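Local coordinates for Non-sulfated chondroitin lyase E66 (Autographa californica nucleopolyhedrovirus, PDB 3VSN), which breaks down non-sulfated chondroitin as a baculovirus envelope lyase essential for oral infectivity, and may digest the chondroitin sulfate barrier of the host midgut, at residues A[302-307]-A[375-380]; A[365-370]-A[384-389]; A[250-255]-A[295-300]. All blocks are in the same frame, centred on the assembly; numbering follows the deposited sequence.

Interaction 3 is the contact nearest the catalytic residues: it joins the segment holding the proton donor Tyr254 to the one ending at Arg300, the transition state stabilizer. Just after Arg300 the chain enters interaction 1, whose centre is about 12 Å from that of interaction 3; Pro295 CG packs on Tyr378 CE2 at 3.8 Å. Interaction 2 lies away from the annotated sites, its centre about 12 Å from that of interaction 1 and about 17 Å from that of interaction 3. Interactions 1 and 2 touch each other, where Tyr378 OH probably hydrogen-bonds Glu386 OE1 (2.6 Å) and Leu304 CD2 packs on Trp369 NE1 (3.4 Å).

Interaction 1 (A[302-307]-A[375-380]); sequences GTLYSN and IINYNA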
loop_
_atom_site.group_PDB
_atom_site.type_symbol
_atom_site.label_atom_id
_atom_site.label_comp_id
_atom_site.label_asym_id
_atom_site.label_seq_id
_atom_site.Cartn_x
_atom_site.Cartn_y
_atom_site.Cartn_z
ATOM N N GLY A 302 -0.357 10.518 4.499
ATOM C CA GLY A 302 -0.477 9.527 5.562
ATOM C C GLY A 302 -1.840 8.881 5.501
ATOM O O GLY A 302 -2.831 9.454 5.959
ATOM N N THR A 303 -1.887 7.686 4.920
ATOM C CA THR A 303 -3.141 6.973 4.717
ATOM C C THR A 303 -2.938 5.463 4.836
ATOM O O THR A 303 -1.890 4.939 4.445
ATOM C CB THR A 303 -3.782 7.326 3.351
ATOM O OG1 THR A 303 -4.981 6.567 3.167
ATOM C CG2 THR A 303 -2.821 7.049 2.185
ATOM N N LEU A 304 -3.939 4.779 5.383
ATOM C CA LEU A 304 -3.910 3.321 5.493
ATOM C C LEU A 304 -4.961 2.644 4.611
ATOM O O LEU A 304 -5.249 1.460 4.783
ATOM C CB LEU A 304 -4.069 2.870 6.957
ATOM C CG LEU A 304 -5.187 3.429 7.855
ATOM C CD1 LEU A 304 -6.591 3.222 7.294
ATOM C CD2 LEU A 304 -5.084 2.826 9.251
ATOM N N TYR A 305 -5.530 3.391 3.669
ATOM C CA TYR A 305 -6.670 2.891 2.905
ATOM C C TYR A 305 -6.640 3.291 1.439
ATOM O O TYR A 305 -6.284 4.417 1.099
ATOM C CB TYR A 305 -7.979 3.356 3.557
ATOM C CG TYR A 305 -9.244 2.918 2.841
ATOM C CD1 TYR A 305 -9.700 1.602 2.926
ATOM C CD2 TYR A 305 -9.990 3.828 2.092
ATOM C CE1 TYR A 305 -10.856 1.200 2.276
ATOM C CE2 TYR A 305 -11.149 3.436 1.439
ATOM C CZ TYR A 305 -11.578 2.125 1.537
ATOM O OH TYR A 305 -12.728 1.733 0.891
ATOM N N SER A 306 -7.014 2.340 0.588
ATOM C CA SER A 306 -7.284 2.582 -0.823
ATOM C C SER A 306 -8.634 1.952 -1.134
ATOM O O SER A 306 -8.872 0.790 -0.790
ATOM C CB SER A 306 -6.203 1.952 -1.702
ATOM O OG SER A 306 -6.632 1.875 -3.057
ATOM N N ASN A 307 -9.520 2.707 -1.778
ATOM C CA ASN A 307 -10.845 2.174 -2.090
ATOM C C ASN A 307 -10.881 1.258 -3.324
ATOM O O ASN A 307 -11.953 0.793 -3.716
ATOM C CB ASN A 307 -11.910 3.288 -2.156
ATOM C CG ASN A 307 -11.668 4.287 -3.275
ATOM O OD1 ASN A 307 -10.852 4.066 -4.172
ATOM N ND2 ASN A 307 -12.391 5.400 -3.228
ATOM N N ILE A 375 -12.586 0.923 9.543
ATOM C CA ILE A 375 -11.434 1.514 8.872
ATOM C C ILE A 375 -11.396 3.004 9.216
ATOM O O ILE A 375 -12.091 3.819 8.607
ATOM C CB ILE A 375 -11.432 1.275 7.340
ATOM C CG1 ILE A 375 -11.458 -0.232 7.038
ATOM C CG2 ILE A 375 -10.207 1.927 6.703
ATOM C CD1 ILE A 375 -11.652 -0.589 5.577
ATOM N N ILE A 376 -10.600 3.336 10.223
ATOM C CA ILE A 376 -10.422 4.717 10.649
ATOM C C ILE A 376 -9.132 5.214 10.018
ATOM O O ILE A 376 -8.053 4.743 10.375
ATOM C CB ILE A 376 -10.326 4.833 12.187
ATOM C CG1 ILE A 376 -11.538 4.164 12.849
ATOM C CG2 ILE A 376 -10.175 6.294 12.613
ATOM C CD1 ILE A 376 -11.398 3.956 14.345
ATOM N N ASN A 377 -9.243 6.140 9.067
ATOM C CA ASN A 377 -8.055 6.681 8.411
ATOM C C ASN A 377 -7.523 7.885 9.178
ATOM O O ASN A 377 -8.241 8.477 9.983
ATOM C CB ASN A 377 -8.339 7.045 6.948
ATOM C CG ASN A 377 -7.128 6.843 6.045
ATOM O OD1 ASN A 377 -6.020 6.570 6.512
ATOM N ND2 ASN A 377 -7.341 6.978 4.740
ATOM N N TYR A 378 -6.263 8.233 8.932
ATOM C CA TYR A 378 -5.618 9.344 9.632
ATOM C C TYR A 378 -6.094 10.699 9.116
ATOM O O TYR A 378 -6.558 10.819 7.981
ATOM C CB TYR A 378 -4.092 9.247 9.504
ATOM C CG TYR A 378 -3.537 7.900 9.912
ATOM C CD1 TYR A 378 -3.354 7.579 11.261
ATOM C CD2 TYR A 378 -3.206 6.942 8.953
ATOM C CE1 TYR A 378 -2.853 6.343 11.640
ATOM C CE2 TYR A 378 -2.704 5.702 9.323
ATOM C CZ TYR A 378 -2.536 5.409 10.667
ATOM O OH TYR A 378 -2.042 4.185 11.035
ATOM N N ASN A 379 -5.992 11.710 9.974
ATOM C CA ASN A 379 -6.112 13.101 9.557
ATOM C C ASN A 379 -4.933 13.903 10.123
ATOM O O ASN A 379 -4.067 13.335 10.796
ATOM C CB ASN A 379 -7.481 13.693 9.946
ATOM C CG ASN A 379 -7.738 13.660 11.444
ATOM O OD1 ASN A 379 -6.980 14.225 12.228
ATOM N ND2 ASN A 379 -8.825 13.013 11.844
ATOM N N ALA A 380 -4.889 15.207 9.851
ATOM C CA ALA A 380 -3.767 16.054 10.289
ATOM C C ALA A 380 -3.503 16.004 11.799
ATOM O O ALA A 380 -2.369 16.188 12.235
ATOM C CB ALA A 380 -3.969 17.493 9.830
HETATM O O HOH W 1 -5.637 9.812 5.586
#
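Thr303 and Leu304 pass Tyr378 and Asn377 in nearly opposite directions, the two irregular segments running 167° apart. Their closest CA atoms, those of Thr303 and Tyr378, are 6.0 Å apart. The polar links between the segments are a side-chain amide and a water: the water donates to both Gly302 O and Tyr378 O. Asn377 uses both ends of its amide. ND2 donates to the hydroxyl Thr303 OG1 (2.9 Å), the acceptor lying in the amide plane and the bond almost straight at 169°. OD1 takes the backbone Leu304 N at 3.0 Å, tilted from the carbonyl plane, while Tyr378 N reaches the same oxygen from the opposite face. Three bonds thus fix the rotation of the amide. Thr303 can receive it because its OG1 is turned anti to its own nitrogen (chi1 178°), where it also accepts a long bond from Tyr305 N in an ST turn. The Leu304 and Tyr378 side chains cross at about a right angle, CG oblique to the ring; Leu304 CG and CD2 both lie 3.7 Å from Tyr378 CE2. The Leu304 CD1 branch meets Ile375 CG2 at 3.9 Å, and that methyl lies obliquely against the Tyr305 ring, 3.8 Å from Tyr305 CD1. Segment 302-307 comes just after Arg300, the transition state stabilizer, and is bonded here to the loop between strands 367-370 and 390-391. Leu304 and Ser306 bond through their backbones to Val293 and Gly291. Leu304 and Tyr378 both rest on Trp369 of strand 367-370, an outermost strand of a four-stranded antiparallel sheet.

Interaction 2 (A[365-370]-A[384-389]); sequences ARRIWN and SFESGI
Ala365 opens the contact with its CA against Ser387 O, which the next residue takes up as an acceptor. Arg366 N donates to Ser387 O at 2.8 Å in a nearly straight bond (171°). Beyond it Arg366 CB lies 3.8 Å from Gly388 CA, at the third position of the type II turn of Glu386 to Ile389. The rest of Arg366 leads away and curls back, NH1 bonding Ala365 O and NE reaching Ser444. Arg367 turns the other way, to Glu386. The bend at chi2 (72°) swings its guanidinium toward the carboxylate, the two side chains crossing at about a right angle. Arg367 NH1 delivers one N-H to Glu386 OE2 at 2.9 Å. The oxygen lies in the guanidinium plane and is met on its syn side, giving a single-pronged salt bridge, with the two planes turned 51° apart. Arg367 NE bends back to Ile368 O. Two residues on, Trp369 puts one face of its indole over the Arg367 stem, with Arg367 CG 3.4 Å above the centre of the Trp369 ring, and Trp369 NE1 stands over the guanidinium. That NE1 also donates to a water at 2.9 Å, which in turn donates to Glu386 OE1 at 2.8 Å. Glu386 is therefore held at both oxygens: OE2 by Arg367 and, from the anti side and tilted out of the carboxylate plane, by Ser387 N (2.9 Å); OE1 by the water and the hydroxyl of Tyr378. In this buried setting the arginine and the ring of donors would favour the ionised carboxylate, a compensated charge that joins the 386-389 turn to the 365-370 segment.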
loop_
_atom_site.group_PDB
_atom_site.type_symbol
_atom_site.label_atom_id
_atom_site.label_comp_id
_atom_site.label_asym_id
_atom_site.label_seq_id
_atom_site.Cartn_x
_atom_site.Cartn_y
_atom_site.Cartn_z
ATOM N N ALA A 365 5.204 2.504 12.544
ATOM C CA ALA A 365 3.907 1.827 12.672
ATOM C C ALA A 365 4.132 0.342 12.940
ATOM O O ALA A 365 4.776 -0.349 12.149
ATOM C CB ALA A 365 3.053 2.022 11.426
ATOM N N ARG A 366 3.622 -0.125 14.077
ATOM C CA ARG A 366 3.689 -1.531 14.470
ATOM C C ARG A 366 2.304 -1.922 14.960
ATOM O O ARG A 366 2.027 -1.915 16.161
ATOM C CB ARG A 366 4.736 -1.745 15.574
ATOM C CG ARG A 366 6.138 -1.248 15.241
ATOM C CD ARG A 366 6.793 -2.091 14.158
ATOM N NE ARG A 366 8.207 -1.757 13.991
ATOM C CZ ARG A 366 8.671 -0.856 13.129
ATOM N NH1 ARG A 366 7.839 -0.178 12.342
ATOM N NH2 ARG A 366 9.975 -0.627 13.057
ATOM N N ARG A 367 1.434 -2.244 14.010
ATOM C CA ARG A 367 0.002 -2.341 14.272
ATOM C C ARG A 367 -0.630 -3.487 13.484
ATOM O O ARG A 367 -0.205 -3.807 12.365
ATOM C CB ARG A 367 -0.673 -0.997 13.928
ATOM C CG ARG A 367 -2.196 -0.989 13.938
ATOM C CD ARG A 367 -2.803 -1.057 15.336
ATOM N NE ARG A 367 -4.254 -1.222 15.245
ATOM C CZ ARG A 367 -5.129 -0.223 15.133
ATOM N NH1 ARG A 367 -4.715 1.040 15.121
ATOM N NH2 ARG A 367 -6.428 -0.488 15.038
ATOM N N ILE A 368 -1.618 -4.124 14.098
ATOM C CA ILE A 368 -2.492 -5.047 13.396
ATOM C C ILE A 368 -3.882 -4.424 13.367
ATOM O O ILE A 368 -4.289 -3.745 14.316
ATOM C CB ILE A 368 -2.514 -6.455 14.038
ATOM C CG1 ILE A 368 -3.060 -6.415 15.478
ATOM C CG2 ILE A 368 -1.124 -7.073 13.981
ATOM C CD1 ILE A 368 -3.108 -7.765 16.174
ATOM N N TRP A 369 -4.581 -4.622 12.257
ATOM C CA TRP A 369 -5.930 -4.116 12.110
ATOM C C TRP A 369 -6.868 -5.271 11.973
ATOM O O TRP A 369 -6.714 -6.104 11.079
ATOM C CB TRP A 369 -6.036 -3.205 10.894
ATOM C CG TRP A 369 -5.314 -1.886 11.037
ATOM C CD1 TRP A 369 -5.813 -0.699 11.563
ATOM C CD2 TRP A 369 -3.935 -1.571 10.631
ATOM N NE1 TRP A 369 -4.866 0.296 11.517
ATOM C CE2 TRP A 369 -3.722 -0.155 10.967
ATOM C CE3 TRP A 369 -2.896 -2.289 10.049
ATOM C CZ2 TRP A 369 -2.515 0.487 10.723
ATOM C CZ3 TRP A 369 -1.685 -1.630 9.804
ATOM C CH2 TRP A 369 -1.500 -0.276 10.136
ATOM N N ASN A 370 -7.842 -5.330 12.876
ATOM C CA ASN A 370 -8.898 -6.334 12.830
ATOM C C ASN A 370 -9.659 -6.193 11.514
ATOM O O ASN A 370 -10.153 -5.112 11.196
ATOM C CB ASN A 370 -9.839 -6.146 14.031
ATOM C CG ASN A 370 -10.802 -7.304 14.215
ATOM O OD1 ASN A 370 -11.441 -7.758 13.265
ATOM N ND2 ASN A 370 -10.919 -7.781 15.449
ATOM N N SER A 384 0.132 11.579 13.521
ATOM C CA SER A 384 1.349 11.483 14.323
ATOM C C SER A 384 1.320 10.306 15.294
ATOM O O SER A 384 2.313 10.029 15.966
ATOM C CB SER A 384 1.558 12.773 15.121
ATOM O OG SER A 384 1.843 13.860 14.263
ATOM N N PHE A 385 0.181 9.625 15.370
ATOM C CA PHE A 385 -0.056 8.641 16.419
ATOM C C PHE A 385 -0.508 7.299 15.858
ATOM O O PHE A 385 -1.440 7.225 15.057
ATOM C CB PHE A 385 -1.085 9.184 17.419
ATOM C CG PHE A 385 -0.797 10.593 17.873
ATOM C CD1 PHE A 385 0.138 10.835 18.874
ATOM C CD2 PHE A 385 -1.439 11.677 17.278
ATOM C CE1 PHE A 385 0.420 12.129 19.281
ATOM C CE2 PHE A 385 -1.166 12.976 17.687
ATOM C CZ PHE A 385 -0.237 13.201 18.689
ATOM N N GLU A 386 0.175 6.244 16.291
ATOM C CA GLU A 386 -0.171 4.873 15.934
ATOM C C GLU A 386 0.635 3.940 16.820
ATOM O O GLU A 386 1.710 4.313 17.303
ATOM C CB GLU A 386 0.130 4.598 14.450
ATOM C CG GLU A 386 -0.287 3.213 13.959
ATOM C CD GLU A 386 -1.746 2.910 14.233
ATOM O OE1 GLU A 386 -2.604 3.408 13.473
ATOM O OE2 GLU A 386 -2.038 2.179 15.205
ATOM N N SER A 387 0.106 2.740 17.050
ATOM C CA SER A 387 0.832 1.704 17.773
ATOM C C SER A 387 2.234 1.581 17.191
ATOM O O SER A 387 2.399 1.460 15.969
ATOM C CB SER A 387 0.102 0.364 17.666
ATOM O OG SER A 387 -1.183 0.431 18.253
ATOM N N GLY A 388 3.238 1.634 18.060
ATOM C CA GLY A 388 4.630 1.499 17.638
ATOM C C GLY A 388 5.406 2.801 17.522
ATOM O O GLY A 388 6.629 2.789 17.581
ATOM N N ILE A 389 4.710 3.922 17.336
ATOM C CA ILE A 389 5.386 5.218 17.167
ATOM C C ILE A 389 6.070 5.678 18.462
ATOM O O ILE A 389 5.467 5.664 19.540
ATOM C CB ILE A 389 4.437 6.315 16.610
ATOM C CG1 ILE A 389 3.997 5.957 15.178
ATOM C CG2 ILE A 389 5.115 7.686 16.641
ATOM C CD1 ILE A 389 3.112 6.985 14.491
HETATM O O HOH W 2 -5.218 2.855 12.821
#

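Interaction 3 (A[250-255]-A[295-300]); sequences RAYGYL and PGVMSR
Val297 O is gripped from the 250-255 side by a conventional bond and a weaker one. Tyr252 N donates to it at 3.1 Å, lying nearly along the C=O axis (171° at the oxygen), and Ala251 adds a CA-H...O contact, CA to Val297 O 3.4 Å. A second such contact runs the other way, Val297 CA to Arg250 O at 3.6 Å, so the two backbones are laced around one residue. Val297 closes a short 3-10 turn, in which Met298 N returns to Pro295 O. Its side chain divides between two neighbours. CB lies obliquely against the Tyr252 ring, 3.8 Å from Tyr252 CD1, the two side chains running side by side and pointing the same way. With chi1 at -57°, CG1 stands beside the backbone nitrogen and packs on Arg250 CB at 3.9 Å. Arg250 then extends straight past the turn from CG to NE, carrying its guanidinium to where NH1 donates to a water at 3.1 Å; that water donates to Gly296 O at 2.8 Å. Arg250 NE bonds Ser325 O, and Tyr252 OH bonds Ala282 O, so both long side chains are fixed at their polar ends. The geometry ties the link between strand 249-250 and helix 253-258 to the loop that leads to Arg300. Tyr254, the proton donor, comes two residues after Tyr252, and Arg300, salt-bridged to Glu350 and Asp352, three after Val297; a glycerol bonded to Met298 O is consistent with a pocket there. Backbone bonding that depends little on side-chain charge probably helps to hold the two catalytic segments together.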
loop_
_atom_site.group_PDB
_atom_site.type_symbol
_atom_site.label_atom_id
_atom_site.label_comp_id
_atom_site.label_asym_id
_atom_site.label_seq_id
_atom_site.Cartn_x
_atom_site.Cartn_y
_atom_site.Cartn_z
ATOM N N ARG A 250 9.228 3.891 -1.547
ATOM C CA ARG A 250 8.164 2.879 -1.615
ATOM C C ARG A 250 6.841 3.615 -1.840
ATOM O O ARG A 250 6.388 4.352 -0.964
ATOM C CB ARG A 250 8.097 2.043 -0.328
ATOM C CG ARG A 250 9.365 1.263 0.008
ATOM C CD ARG A 250 9.246 0.568 1.365
ATOM N NE ARG A 250 10.550 0.117 1.851
ATOM C CZ ARG A 250 11.422 0.883 2.507
ATOM N NH1 ARG A 250 11.133 2.149 2.781
ATOM N NH2 ARG A 250 12.589 0.380 2.897
ATOM N N ALA A 251 6.234 3.428 -3.012
ATOM C CA ALA A 251 5.079 4.241 -3.421
ATOM C C ALA A 251 4.196 3.533 -4.445
ATOM O O ALA A 251 4.577 3.383 -5.609
ATOM C CB ALA A 251 5.551 5.576 -3.977
ATOM N N TYR A 252 3.009 3.125 -4.014
ATOM C CA TYR A 252 2.120 2.333 -4.855
ATOM C C TYR A 252 1.161 3.152 -5.721
ATOM O O TYR A 252 0.427 2.584 -6.535
ATOM C CB TYR A 252 1.362 1.313 -4.003
ATOM C CG TYR A 252 2.133 0.024 -3.833
ATOM C CD1 TYR A 252 3.293 -0.027 -3.049
ATOM C CD2 TYR A 252 1.718 -1.143 -4.472
ATOM C CE1 TYR A 252 4.006 -1.210 -2.902
ATOM C CE2 TYR A 252 2.424 -2.324 -4.331
ATOM C CZ TYR A 252 3.562 -2.356 -3.546
ATOM O OH TYR A 252 4.251 -3.538 -3.405
ATOM N N GLY A 253 1.192 4.475 -5.559
ATOM C CA GLY A 253 0.312 5.382 -6.302
ATOM C C GLY A 253 0.307 5.172 -7.810
ATOM O O GLY A 253 -0.756 5.174 -8.433
ATOM N N TYR A 254 1.491 4.988 -8.390
ATOM C CA TYR A 254 1.634 4.741 -9.829
ATOM C C TYR A 254 0.884 3.486 -10.279
ATOM O O TYR A 254 0.201 3.497 -11.309
ATOM C CB TYR A 254 3.115 4.634 -10.207
ATOM C CG TYR A 254 3.400 4.521 -11.694
ATOM C CD1 TYR A 254 3.262 5.622 -12.540
ATOM C CD2 TYR A 254 3.833 3.319 -12.249
ATOM C CE1 TYR A 254 3.533 5.522 -13.898
ATOM C CE2 TYR A 254 4.114 3.211 -13.606
ATOM C CZ TYR A 254 3.964 4.315 -14.425
ATOM O OH TYR A 254 4.239 4.208 -15.776
ATOM N N LEU A 255 1.019 2.411 -9.508
ATOM C CA LEU A 255 0.319 1.163 -9.799
ATOM C C LEU A 255 -1.179 1.274 -9.554
ATOM O O LEU A 255 -1.971 0.816 -10.376
ATOM C CB LEU A 255 0.894 -0.004 -8.985
ATOM C CG LEU A 255 2.277 -0.550 -9.341
ATOM C CD1 LEU A 255 2.559 -1.800 -8.518
ATOM C CD2 LEU A 255 2.400 -0.858 -10.827
ATOM N N PRO A 295 0.825 2.253 5.892
ATOM C CA PRO A 295 1.004 3.645 5.448
ATOM C C PRO A 295 2.340 3.948 4.773
ATOM O O PRO A 295 2.384 4.799 3.887
ATOM C CB PRO A 295 0.866 4.454 6.743
ATOM C CG PRO A 295 0.035 3.595 7.638
ATOM C CD PRO A 295 0.418 2.176 7.310
ATOM N N GLY A 296 3.404 3.253 5.171
ATOM C CA GLY A 296 4.749 3.494 4.628
ATOM C C GLY A 296 4.918 3.341 3.120
ATOM O O GLY A 296 5.885 3.850 2.555
ATOM N N VAL A 297 3.993 2.642 2.464
ATOM C CA VAL A 297 4.056 2.464 1.003
ATOM C C VAL A 297 3.016 3.318 0.261
ATOM O O VAL A 297 2.885 3.233 -0.964
ATOM C CB VAL A 297 3.930 0.977 0.576
ATOM C CG1 VAL A 297 5.018 0.127 1.233
ATOM C CG2 VAL A 297 2.548 0.425 0.892
ATOM N N MET A 298 2.291 4.146 1.007
ATOM C CA MET A 298 1.188 4.932 0.446
ATOM C C MET A 298 1.525 6.424 0.338
ATOM O O MET A 298 2.688 6.809 0.458
ATOM C CB MET A 298 -0.097 4.688 1.245
ATOM C CG MET A 298 -0.602 3.249 1.166
ATOM S SD MET A 298 -1.172 2.762 -0.480
ATOM C CE MET A 298 -2.845 3.402 -0.462
ATOM N N SER A 299 0.515 7.258 0.097
ATOM C CA SER A 299 0.761 8.669 -0.233
ATOM C C SER A 299 1.274 9.512 0.942
ATOM O O SER A 299 1.137 9.130 2.108
ATOM C CB SER A 299 -0.471 9.305 -0.889
ATOM O OG SER A 299 -1.645 9.024 -0.158
ATOM N N ARG A 300 1.860 10.661 0.615
ATOM C CA ARG A 300 2.541 11.509 1.596
ATOM C C ARG A 300 1.645 12.131 2.673
ATOM O O ARG A 300 2.146 12.576 3.704
ATOM C CB ARG A 300 3.334 12.609 0.885
ATOM C CG ARG A 300 4.549 12.111 0.118
ATOM C CD ARG A 300 5.234 13.256 -0.613
ATOM N NE ARG A 300 4.323 13.894 -1.561
ATOM C CZ ARG A 300 4.174 13.527 -2.831
ATOM N NH1 ARG A 300 4.889 12.528 -3.333
ATOM N NH2 ARG A 300 3.310 14.171 -3.604
HETATM O O HOH W 3 8.602 3.910 3.116
#